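Side-chain contacts in deacylase (Burkholderia multivorans, PDB 5THW), which probably hydrolyses N-carbamoyl amino acids as a two-zinc amidase of the peptidase M20 family: residues R63-I66 with V67-A70; F308-D312 with D313-A317; D399-S402 with H403-V406. All coordinates share one frame; numbering follows the deposited sequence.

Interaction 1. Residues R63-I66 with V67-A70; sequences RDLI and VRWA
L65 and W69 pack against each other one turn apart on the alpha-helix 57-72. The packing is a CH-pi contact. L65 CG lies over one face of the indole, 3.8 Å from the centroid of the W69 six-membered ring and 16° off the ring normal. The two methyls spread along that face. L65 CD2 is 3.6 Å from W69 CZ2, and L65 CD1 sits near W69 NE1. L65 holds CG anti to its own nitrogen (chi1 -176°), which sends the branch on along the helix toward the ring. L65 CD1 also meets the R68 guanidinium, 3.5 Å from R68 NH1. The R68 chain bends at chi3 (91°).

The polar ends find partners outside 63-70: R63 hydrogen-bonds to G83 O and T147, while D64 and R68 form salt bridges with K60 and E72. On the buried side, I66 packs on M87, I117 and V120, W69 on L121 and L124, and both, like L65, on M39. Helix 57-72 is thus packed against strand 85-89 and against helices 29-39 and 117-132.

The backbone bonds are those of a regular helix, i to i+4, given by the N-H groups of V67 to A70. The last of them, A70 N to I66 O, is 2.9 Å long.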
loop_
_atom_site.group_PDB
_atom_site.type_symbol
_atom_site.label_atom_id
_atom_site.label_comp_id
_atom_site.label_asym_id
_atom_site.label_seq_id
_atom_site.Cartn_x
_atom_site.Cartn_y
_atom_site.Cartn_z
ATOM N N ARG A 63 -18.016 1.556 -25.286
ATOM C CA ARG A 63 -17.640 1.422 -26.688
ATOM C C ARG A 63 -18.813 0.937 -27.526
ATOM O O ARG A 63 -19.151 1.554 -28.543
ATOM C CB ARG A 63 -16.454 0.471 -26.839
ATOM C CG ARG A 63 -15.148 1.005 -26.285
ATOM C CD ARG A 63 -14.119 -0.100 -26.175
ATOM N NE ARG A 63 -12.784 0.417 -25.897
ATOM C CZ ARG A 63 -11.809 0.475 -26.796
ATOM N NH1 ARG A 63 -12.023 0.040 -28.036
ATOM N NH2 ARG A 63 -10.620 0.960 -26.451
ATOM N N ASP A 64 -19.481 -0.139 -27.085
ATOM C CA ASP A 64 -20.581 -0.702 -27.871
ATOM C C ASP A 64 -21.685 0.327 -28.089
ATOM O O ASP A 64 -22.260 0.412 -29.180
ATOM C CB ASP A 64 -21.164 -1.949 -27.186
ATOM C CG ASP A 64 -20.191 -3.117 -27.136
ATOM O OD1 ASP A 64 -19.258 -3.173 -27.964
ATOM O OD2 ASP A 64 -20.373 -3.995 -26.264
ATOM N N LEU A 65 -21.971 1.139 -27.071
ATOM C CA LEU A 65 -23.028 2.136 -27.193
ATOM C C LEU A 65 -22.646 3.233 -28.185
ATOM O O LEU A 65 -23.490 3.691 -28.967
ATOM C CB LEU A 65 -23.343 2.731 -25.821
ATOM C CG LEU A 65 -24.505 3.722 -25.833
ATOM C CD1 LEU A 65 -25.754 3.056 -26.434
ATOM C CD2 LEU A 65 -24.772 4.216 -24.430
ATOM N N ILE A 66 -21.386 3.678 -28.156
ATOM C CA ILE A 66 -20.934 4.703 -29.094
ATOM C C ILE A 66 -20.967 4.177 -30.524
ATOM O O ILE A 66 -21.404 4.875 -31.451
ATOM C CB ILE A 66 -19.527 5.191 -28.706
ATOM C CG1 ILE A 66 -19.559 5.883 -27.344
ATOM C CG2 ILE A 66 -18.968 6.119 -29.768
ATOM C CD1 ILE A 66 -18.177 6.164 -26.795
ATOM N N VAL A 67 -20.513 2.939 -30.721
ATOM C CA VAL A 67 -20.533 2.331 -32.049
ATOM C C VAL A 67 -21.961 2.228 -32.567
ATOM O O VAL A 67 -22.234 2.523 -33.737
ATOM C CB VAL A 67 -19.839 0.957 -32.007
ATOM C CG1 VAL A 67 -20.160 0.150 -33.251
ATOM C CG2 VAL A 67 -18.335 1.137 -31.858
ATOM N N ARG A 68 -22.898 1.834 -31.698
ATOM C CA ARG A 68 -24.294 1.722 -32.109
ATOM C C ARG A 68 -24.874 3.081 -32.492
ATOM O O ARG A 68 -25.596 3.189 -33.490
ATOM C CB ARG A 68 -25.123 1.060 -31.007
ATOM C CG ARG A 68 -26.622 1.223 -31.194
ATOM C CD ARG A 68 -27.396 0.228 -30.361
ATOM N NE ARG A 68 -27.717 0.764 -29.042
ATOM C CZ ARG A 68 -28.678 1.650 -28.803
ATOM N NH1 ARG A 68 -28.889 2.080 -27.568
ATOM N NH2 ARG A 68 -29.431 2.104 -29.794
ATOM N N TRP A 69 -24.593 4.124 -31.703
ATOM C CA TRP A 69 -25.052 5.464 -32.073
ATOM C C TRP A 69 -24.437 5.917 -33.391
ATOM O O TRP A 69 -25.113 6.531 -34.225
ATOM C CB TRP A 69 -24.711 6.469 -30.974
ATOM C CG TRP A 69 -25.559 6.376 -29.758
ATOM C CD1 TRP A 69 -26.772 5.756 -29.643
ATOM C CD2 TRP A 69 -25.244 6.894 -28.459
ATOM N NE1 TRP A 69 -27.240 5.876 -28.354
ATOM C CE2 TRP A 69 -26.318 6.567 -27.608
ATOM C CE3 TRP A 69 -24.160 7.605 -27.937
ATOM C CZ2 TRP A 69 -26.339 6.927 -26.261
ATOM C CZ3 TRP A 69 -24.182 7.967 -26.602
ATOM C CH2 TRP A 69 -25.267 7.627 -25.778
ATOM N N ALA A 70 -23.150 5.625 -33.596
ATOM C CA ALA A 70 -22.492 6.026 -34.833
ATOM C C ALA A 70 -23.084 5.295 -36.031
ATOM O O ALA A 70 -23.290 5.895 -37.090
ATOM C CB ALA A 70 -20.987 5.772 -34.735
#

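Interaction 2. Residues F308-D312 with D313-A317; sequences FRHPD and DAVLA. With URP (N-(aminocarbonyl)-beta-alanine), chain G.
The H310 imidazole is sandwiched where strand 297-310 turns into helix 313-334, a strand-turn-helix. V315 CG1 sits over the centre of one face, 3.4 Å from the H310 ring centroid and 8° off the normal, a CH-pi contact. P311 CD covers the opposite face, offset toward the rim. D312 CA lies at the edge, in plane. H310 ND1 accepts from D312 N at 3.0 Å, with the donor tilted 17° out of the ring plane. This bond helps fix the rotation of the ring.

The other flat group is the R309 guanidinium, on the side of the strand facing away from the helix. Its chain is extended from CG to NE and reaches the carboxylate of the bound N-(aminocarbonyl)-beta-alanine. R309 NH1 donates a hydrogen bond to URP O42 at 2.7 Å and R309 NH2 donates one to URP O41 at 2.8 Å, a two-pronged grip on the anion. D307 pairs with NE. H247 and N296 of the second subunit also bond to the ligand.

D312 is the N-cap of the helix. Its CG is anti to the backbone N (chi1 -174°), which brings OD1 over the N-H groups of the first turn. D312 OD1 accepts weak bonds from A314 N and, at 3.4 Å, from V315 N. L316 N closes the turn on D312 O at 2.9 Å. Further along the helix, L316 CD1 packs on F308 CB at 3.8 Å.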
loop_
_atom_site.group_PDB
_atom_site.type_symbol
_atom_site.label_atom_id
_atom_site.label_comp_id
_atom_site.label_asym_id
_atom_site.label_seq_id
_atom_site.Cartn_x
_atom_site.Cartn_y
_atom_site.Cartn_z
ATOM N N PHE A 308 6.123 14.488 -14.117
ATOM C CA PHE A 308 6.705 15.803 -14.362
ATOM C C PHE A 308 6.107 16.404 -15.631
ATOM O O PHE A 308 5.931 15.707 -16.638
ATOM C CB PHE A 308 8.229 15.738 -14.508
ATOM C CG PHE A 308 8.977 15.649 -13.205
ATOM C CD1 PHE A 308 8.376 16.004 -12.011
ATOM C CD2 PHE A 308 10.310 15.265 -13.191
ATOM C CE1 PHE A 308 9.075 15.928 -10.813
ATOM C CE2 PHE A 308 11.019 15.199 -12.003
ATOM C CZ PHE A 308 10.398 15.532 -10.808
ATOM N N ARG A 309 5.791 17.696 -15.589
ATOM C CA ARG A 309 5.289 18.393 -16.768
ATOM C C ARG A 309 5.843 19.806 -16.812
ATOM O O ARG A 309 6.020 20.439 -15.770
ATOM C CB ARG A 309 3.752 18.445 -16.798
ATOM C CG ARG A 309 3.095 17.094 -16.664
ATOM C CD ARG A 309 1.593 17.147 -16.715
ATOM N NE ARG A 309 1.034 15.893 -16.224
ATOM C CZ ARG A 309 -0.087 15.342 -16.673
ATOM N NH1 ARG A 309 -0.776 15.934 -17.644
ATOM N NH2 ARG A 309 -0.513 14.194 -16.154
ATOM N N HIS A 310 6.136 20.286 -18.019
ATOM C CA HIS A 310 6.487 21.684 -18.220
ATOM C C HIS A 310 6.313 22.017 -19.693
ATOM O O HIS A 310 6.494 21.140 -20.547
ATOM C CB HIS A 310 7.923 21.984 -17.765
ATOM C CG HIS A 310 8.165 23.435 -17.475
ATOM N ND1 HIS A 310 8.559 24.334 -18.445
ATOM C CD2 HIS A 310 8.039 24.149 -16.330
ATOM C CE1 HIS A 310 8.674 25.536 -17.907
ATOM N NE2 HIS A 310 8.362 25.452 -16.625
ATOM N N PRO A 311 5.924 23.254 -20.024
ATOM C CA PRO A 311 5.821 23.636 -21.442
ATOM C C PRO A 311 7.159 23.843 -22.122
ATOM O O PRO A 311 7.191 23.906 -23.357
ATOM C CB PRO A 311 5.013 24.939 -21.395
ATOM C CG PRO A 311 5.261 25.483 -20.026
ATOM C CD PRO A 311 5.357 24.281 -19.135
ATOM N N ASP A 312 8.255 23.937 -21.371
ATOM C CA ASP A 312 9.591 24.156 -21.916
ATOM C C ASP A 312 10.397 22.881 -21.703
ATOM O O ASP A 312 10.605 22.464 -20.558
ATOM C CB ASP A 312 10.256 25.354 -21.233
ATOM C CG ASP A 312 11.601 25.732 -21.848
ATOM O OD1 ASP A 312 12.444 24.838 -22.079
ATOM O OD2 ASP A 312 11.827 26.944 -22.080
ATOM N N ASP A 313 10.887 22.297 -22.802
ATOM C CA ASP A 313 11.577 21.011 -22.719
ATOM C C ASP A 313 12.840 21.112 -21.878
ATOM O O ASP A 313 13.177 20.178 -21.137
ATOM C CB ASP A 313 11.909 20.491 -24.117
ATOM C CG ASP A 313 12.282 19.014 -24.119
ATOM O OD1 ASP A 313 11.440 18.180 -23.714
ATOM O OD2 ASP A 313 13.417 18.685 -24.529
ATOM N N ALA A 314 13.546 22.243 -21.969
ATOM C CA ALA A 314 14.776 22.408 -21.202
ATOM C C ALA A 314 14.494 22.408 -19.704
ATOM O O ALA A 314 15.214 21.768 -18.931
ATOM C CB ALA A 314 15.482 23.700 -21.616
ATOM N N VAL A 315 13.441 23.109 -19.277
ATOM C CA VAL A 315 13.061 23.073 -17.869
ATOM C C VAL A 315 12.625 21.667 -17.480
ATOM O O VAL A 315 12.980 21.162 -16.407
ATOM C CB VAL A 315 11.964 24.112 -17.580
ATOM C CG1 VAL A 315 11.470 23.968 -16.149
ATOM C CG2 VAL A 315 12.469 25.521 -17.864
ATOM N N LEU A 316 11.855 21.005 -18.350
ATOM C CA LEU A 316 11.440 19.636 -18.071
ATOM C C LEU A 316 12.644 18.717 -17.870
ATOM O O LEU A 316 12.597 17.801 -17.041
ATOM C CB LEU A 316 10.544 19.120 -19.196
ATOM C CG LEU A 316 9.967 17.710 -19.018
ATOM C CD1 LEU A 316 9.264 17.552 -17.683
ATOM C CD2 LEU A 316 9.024 17.368 -20.174
ATOM N N ALA A 317 13.730 18.942 -18.620
ATOM C CA ALA A 317 14.958 18.178 -18.405
ATOM C C ALA A 317 15.656 18.566 -17.105
ATOM O O ALA A 317 16.295 17.717 -16.472
ATOM C CB ALA A 317 15.914 18.359 -19.586
HETATM O O2 URP G . -6.551 13.815 -18.706
HETATM C C2 URP G . -6.320 13.242 -19.754
HETATM N N3 URP G . -7.297 12.688 -20.459
HETATM N N1 URP G . -5.083 13.131 -20.217
HETATM C C6 URP G . -4.266 11.977 -19.882
HETATM C C5 URP G . -2.782 12.240 -20.098
HETATM C C4 URP G . -2.344 13.222 -19.043
HETATM O O42 URP G . -2.076 14.395 -19.390
HETATM O O41 URP G . -2.268 12.825 -17.859
#

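Interaction 3. Residues D399-S402 with H403-V406; sequences DGIS and HNEV. With ZN (zinc ion), chain F.
From I401 to V406 the backbone is a loop without regular structure, and it turns at H403, whose phi is positive (57°). The I401 and N404 side chains meet within this turn. I401 CG1 lies 3.6 Å from N404 CB, and I401 CD1 approaches the same carbon and the amide. The other branch, I401 CG2, reaches V406 CG2 at 4.1 Å, a looser apolar touch.

N404 makes an Asx turn. N404 OD1 accepts from V406 N at 3.1 Å, in the carbonyl plane and on a lone pair, with an N-H...O angle of 165°. The other end of the amide is also used, since ND2 donates to E245 O of the second subunit. Both ends of the amide are thus held.

H403 binds a zinc ion through NE2 at 2.1 Å. D115 and E150 bind the same ion, and S402 OG hydrogen-bonds to E407 and to Q214, which also binds the ligand.

The metal ligand is therefore gripped from both sides: zinc takes NE2, while ND1 hydrogen-bonds to N296 O of the second subunit, whose H247 stacks on the ring. A carbonyl acceptor at ND1 would be consistent with a proton there and would probably make NE2 a stronger zinc donor.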
loop_
_atom_site.group_PDB
_atom_site.type_symbol
_atom_site.label_atom_id
_atom_site.label_comp_id
_atom_site.label_asym_id
_atom_site.label_seq_id
_atom_site.Cartn_x
_atom_site.Cartn_y
_atom_site.Cartn_z
ATOM N N ASP A 399 -14.723 25.239 -11.856
ATOM C CA ASP A 399 -13.641 25.308 -10.873
ATOM C C ASP A 399 -12.321 24.771 -11.413
ATOM O O ASP A 399 -11.375 24.554 -10.639
ATOM C CB ASP A 399 -14.013 24.585 -9.570
ATOM C CG ASP A 399 -15.175 25.247 -8.847
ATOM O OD1 ASP A 399 -15.233 26.498 -8.816
ATOM O OD2 ASP A 399 -16.032 24.513 -8.312
ATOM N N GLY A 400 -12.242 24.535 -12.719
ATOM C CA GLY A 400 -11.051 24.013 -13.348
ATOM C C GLY A 400 -10.661 22.613 -12.943
ATOM O O GLY A 400 -9.540 22.192 -13.239
ATOM N N ILE A 401 -11.541 21.881 -12.281
ATOM C CA ILE A 401 -11.190 20.578 -11.734
ATOM C C ILE A 401 -11.519 19.467 -12.731
ATOM O O ILE A 401 -12.589 19.455 -13.356
ATOM C CB ILE A 401 -11.866 20.353 -10.366
ATOM C CG1 ILE A 401 -11.329 19.071 -9.731
ATOM C CG2 ILE A 401 -13.380 20.337 -10.482
ATOM C CD1 ILE A 401 -11.274 19.116 -8.227
ATOM N N SER A 402 -10.579 18.536 -12.884
ATOM C CA SER A 402 -10.756 17.308 -13.650
ATOM C C SER A 402 -10.056 16.188 -12.893
ATOM O O SER A 402 -9.292 16.430 -11.949
ATOM C CB SER A 402 -10.201 17.428 -15.077
ATOM O OG SER A 402 -10.499 16.273 -15.855
ATOM N N HIS A 403 -10.321 14.949 -13.313
ATOM C CA HIS A 403 -9.911 13.756 -12.558
ATOM C C HIS A 403 -10.474 13.783 -11.141
ATOM O O HIS A 403 -9.866 13.278 -10.194
ATOM C CB HIS A 403 -8.391 13.570 -12.548
ATOM C CG HIS A 403 -7.842 13.118 -13.865
ATOM N ND1 HIS A 403 -6.496 12.919 -14.089
ATOM C CD2 HIS A 403 -8.466 12.825 -15.032
ATOM C CE1 HIS A 403 -6.315 12.515 -15.334
ATOM N NE2 HIS A 403 -7.494 12.457 -15.930
ATOM N N ASN A 404 -11.653 14.387 -11.019
ATOM C CA ASN A 404 -12.476 14.386 -9.824
ATOM C C ASN A 404 -13.904 14.183 -10.308
ATOM O O ASN A 404 -14.274 14.640 -11.396
ATOM C CB ASN A 404 -12.373 15.695 -9.026
ATOM C CG ASN A 404 -12.956 15.575 -7.611
ATOM O OD1 ASN A 404 -14.170 15.432 -7.432
ATOM N ND2 ASN A 404 -12.083 15.644 -6.597
ATOM N N GLU A 405 -14.694 13.466 -9.507
ATOM C CA GLU A 405 -16.056 13.129 -9.907
ATOM C C GLU A 405 -16.972 14.352 -10.007
ATOM O O GLU A 405 -18.032 14.256 -10.638
ATOM C CB GLU A 405 -16.616 12.073 -8.955
ATOM C CG GLU A 405 -15.933 10.714 -9.152
ATOM C CD GLU A 405 -15.951 9.831 -7.910
ATOM O OE1 GLU A 405 -17.052 9.412 -7.488
ATOM O OE2 GLU A 405 -14.859 9.553 -7.357
ATOM N N VAL A 406 -16.597 15.494 -9.418
ATOM C CA VAL A 406 -17.432 16.694 -9.487
ATOM C C VAL A 406 -17.087 17.520 -10.722
ATOM O O VAL A 406 -17.555 18.654 -10.866
ATOM C CB VAL A 406 -17.298 17.567 -8.222
ATOM C CG1 VAL A 406 -17.632 16.770 -6.971
ATOM C CG2 VAL A 406 -15.905 18.205 -8.139
HETATM ZN ZN ZN F . -8.090 12.303 -17.973
#

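In the fold
In chain order come interactions 1, 2 and 3. Interaction 1 lies on helix 57-72, and its centre is about 38 Å from that of interaction 2, on the opposite side of the chain's centre. Interaction 2 joins strand 297-310 to helix 313-334 within the M20 dimerisation range. Interaction 3 is in the loop between strand 390-395 and helix 411-429. Interactions 2 and 3 do not touch, their nearest atoms being about 6 Å apart, but both contribute to the ligand pocket. R309 takes the carboxylate end of the ligand, and the zinc held by H403 lies at the carbamoyl end. Residues of the second subunit complete this site, which suggests that it depends on the dimer.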